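Local coordinates for ribosome-inactivating protein 3 (Zea mays, PDB 2PQG) that belongs to the ribosome-inactivating proteins, a family well known from plants, at residues A[17-22]-A[186-191]. Residues are numbered along the deposited sequence; the frame is centred on the assembly and turned at random.
Sequences AFIASV and EGLRFN
Leu-188, near the end of helix 171-189, pushes one methyl between Val-22 and Ile-19 of helix 15-27, joining the N-terminal helix to the long helix of the ribosome-inactivating protein fold. The touching is done by CD2 of Leu-188, which lies 3.6 Å from Val-22 CG1 and 3.9 Å from Val-22 CB, the two side chains crossing at about a right angle. Val-22 turns CG1 anti to its own nitrogen (chi1 -180°), which brings that methyl to Leu-188, while CG2 sits 3.3 Å above the ring plane of Phe-18, offset toward the rim. Ile-19 comes in more loosely: its CD1 is 4.3 Å from Leu-188 CD2. Gly-187 presents bare backbone to Ile-19. The contact is buried and apolar, and Leu-52 of strand 51-57 touches both Val-22 and Leu-188, so the helix pair packs against the sheet. Polar links lie beside it: Arg-23, the next residue of helix 15-27, hydrogen-bonds through NH2 to Gly-187 O and through NE to Leu-188 O. On the Ile-19 side, the CG2 methyl stands 4.2 Å from Gly-187 O.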
loop_
_atom_site.group_PDB
_atom_site.type_symbol
_atom_site.label_atom_id
_atom_site.label_comp_id
_atom_site.label_asym_id
_atom_site.label_seq_id
_atom_site.Cartn_x
_atom_site.Cartn_y
_atom_site.Cartn_z
ATOM N N ALA A 17 -2.907 -16.491 -2.238
ATOM C CA ALA A 17 -1.699 -17.249 -2.523
ATOM C C ALA A 17 -0.501 -16.313 -2.603
ATOM O O ALA A 17 0.573 -16.592 -2.063
ATOM C CB ALA A 17 -1.861 -17.987 -3.830
ATOM N N PHE A 18 -0.688 -15.200 -3.294
ATOM C CA PHE A 18 0.375 -14.228 -3.442
ATOM C C PHE A 18 0.750 -13.641 -2.085
ATOM O O PHE A 18 1.921 -13.435 -1.786
ATOM C CB PHE A 18 -0.072 -13.116 -4.377
ATOM C CG PHE A 18 0.980 -12.096 -4.624
ATOM C CD1 PHE A 18 2.189 -12.461 -5.213
ATOM C CD2 PHE A 18 0.781 -10.778 -4.245
ATOM C CE1 PHE A 18 3.193 -11.517 -5.424
ATOM C CE2 PHE A 18 1.770 -9.825 -4.446
ATOM C CZ PHE A 18 2.984 -10.193 -5.037
ATOM N N ILE A 19 -0.252 -13.362 -1.270
ATOM C CA ILE A 19 -0.011 -12.808 0.048
ATOM C C ILE A 19 0.784 -13.819 0.875
ATOM O O ILE A 19 1.855 -13.513 1.407
ATOM C CB ILE A 19 -1.360 -12.483 0.749
ATOM C CG1 ILE A 19 -2.084 -11.389 -0.038
ATOM C CG2 ILE A 19 -1.134 -12.064 2.208
ATOM C CD1 ILE A 19 -1.254 -10.141 -0.220
ATOM N N ALA A 20 0.252 -15.033 0.958
ATOM C CA ALA A 20 0.880 -16.101 1.716
ATOM C C ALA A 20 2.307 -16.340 1.260
ATOM O O ALA A 20 3.182 -16.636 2.075
ATOM C CB ALA A 20 0.074 -17.375 1.578
ATOM N N SER A 21 2.541 -16.218 -0.041
ATOM C CA SER A 21 3.871 -16.426 -0.602
ATOM C C SER A 21 4.815 -15.266 -0.266
ATOM O O SER A 21 5.953 -15.475 0.143
ATOM C CB SER A 21 3.762 -16.616 -2.121
ATOM O OG SER A 21 5.036 -16.615 -2.741
ATOM N N VAL A 22 4.331 -14.041 -0.422
ATOM C CA VAL A 22 5.145 -12.873 -0.144
ATOM C C VAL A 22 5.402 -12.674 1.363
ATOM O O VAL A 22 6.477 -12.217 1.764
ATOM C CB VAL A 22 4.504 -11.610 -0.772
ATOM C CG1 VAL A 22 5.361 -10.378 -0.482
ATOM C CG2 VAL A 22 4.358 -11.803 -2.278
ATOM N N GLU A 186 -0.742 -2.777 2.616
ATOM C CA GLU A 186 -1.666 -2.995 3.719
ATOM C C GLU A 186 -2.194 -4.420 3.721
ATOM O O GLU A 186 -2.611 -4.928 4.760
ATOM C CB GLU A 186 -2.808 -1.975 3.656
ATOM C CG GLU A 186 -2.302 -0.540 3.696
ATOM C CD GLU A 186 -1.690 -0.137 5.040
ATOM O OE1 GLU A 186 -1.281 -1.029 5.805
ATOM O OE2 GLU A 186 -1.603 1.078 5.330
ATOM N N GLY A 187 -2.175 -5.064 2.559
ATOM C CA GLY A 187 -2.619 -6.441 2.494
ATOM C C GLY A 187 -1.586 -7.300 3.212
ATOM O O GLY A 187 -1.930 -8.286 3.872
ATOM N N LEU A 188 -0.316 -6.915 3.093
ATOM C CA LEU A 188 0.779 -7.645 3.725
ATOM C C LEU A 188 0.823 -7.390 5.243
ATOM O O LEU A 188 1.033 -8.313 6.032
ATOM C CB LEU A 188 2.117 -7.247 3.083
ATOM C CG LEU A 188 2.384 -7.599 1.611
ATOM C CD1 LEU A 188 3.639 -6.885 1.138
ATOM C CD2 LEU A 188 2.532 -9.100 1.431
ATOM N N ARG A 189 0.619 -6.139 5.643
ATOM C CA ARG A 189 0.623 -5.770 7.055
ATOM C C ARG A 189 -0.548 -6.358 7.845
ATOM O O ARG A 189 -0.365 -6.910 8.930
ATOM C CB ARG A 189 0.544 -4.252 7.213
ATOM C CG ARG A 189 1.784 -3.464 6.899
ATOM C CD ARG A 189 1.419 -1.993 6.940
ATOM N NE ARG A 189 2.567 -1.130 6.719
ATOM C CZ ARG A 189 2.515 0.195 6.766
ATOM N NH1 ARG A 189 1.365 0.801 7.021
ATOM N NH2 ARG A 189 3.613 0.913 6.580
ATOM N N PHE A 190 -1.753 -6.214 7.304
ATOM C CA PHE A 190 -2.953 -6.678 7.984
ATOM C C PHE A 190 -3.607 -7.898 7.372
ATOM O O PHE A 190 -3.928 -7.892 6.182
ATOM C CB PHE A 190 -4.009 -5.567 8.011
ATOM C CG PHE A 190 -3.557 -4.306 8.667
ATOM C CD1 PHE A 190 -2.744 -3.402 7.990
ATOM C CD2 PHE A 190 -3.941 -4.018 9.969
ATOM C CE1 PHE A 190 -2.328 -2.218 8.605
ATOM C CE2 PHE A 190 -3.531 -2.841 10.587
ATOM C CZ PHE A 190 -2.720 -1.940 9.907
ATOM N N ASN A 191 -3.822 -8.937 8.177
ATOM C CA ASN A 191 -4.505 -10.116 7.671
ATOM C C ASN A 191 -6.010 -9.818 7.664
ATOM O O ASN A 191 -6.810 -10.598 7.150
ATOM C CB ASN A 191 -4.190 -11.369 8.503
ATOM C CG ASN A 191 -4.150 -11.104 9.991
ATOM O OD1 ASN A 191 -4.384 -12.003 10.798
ATOM N ND2 ASN A 191 -3.833 -9.878 10.365
#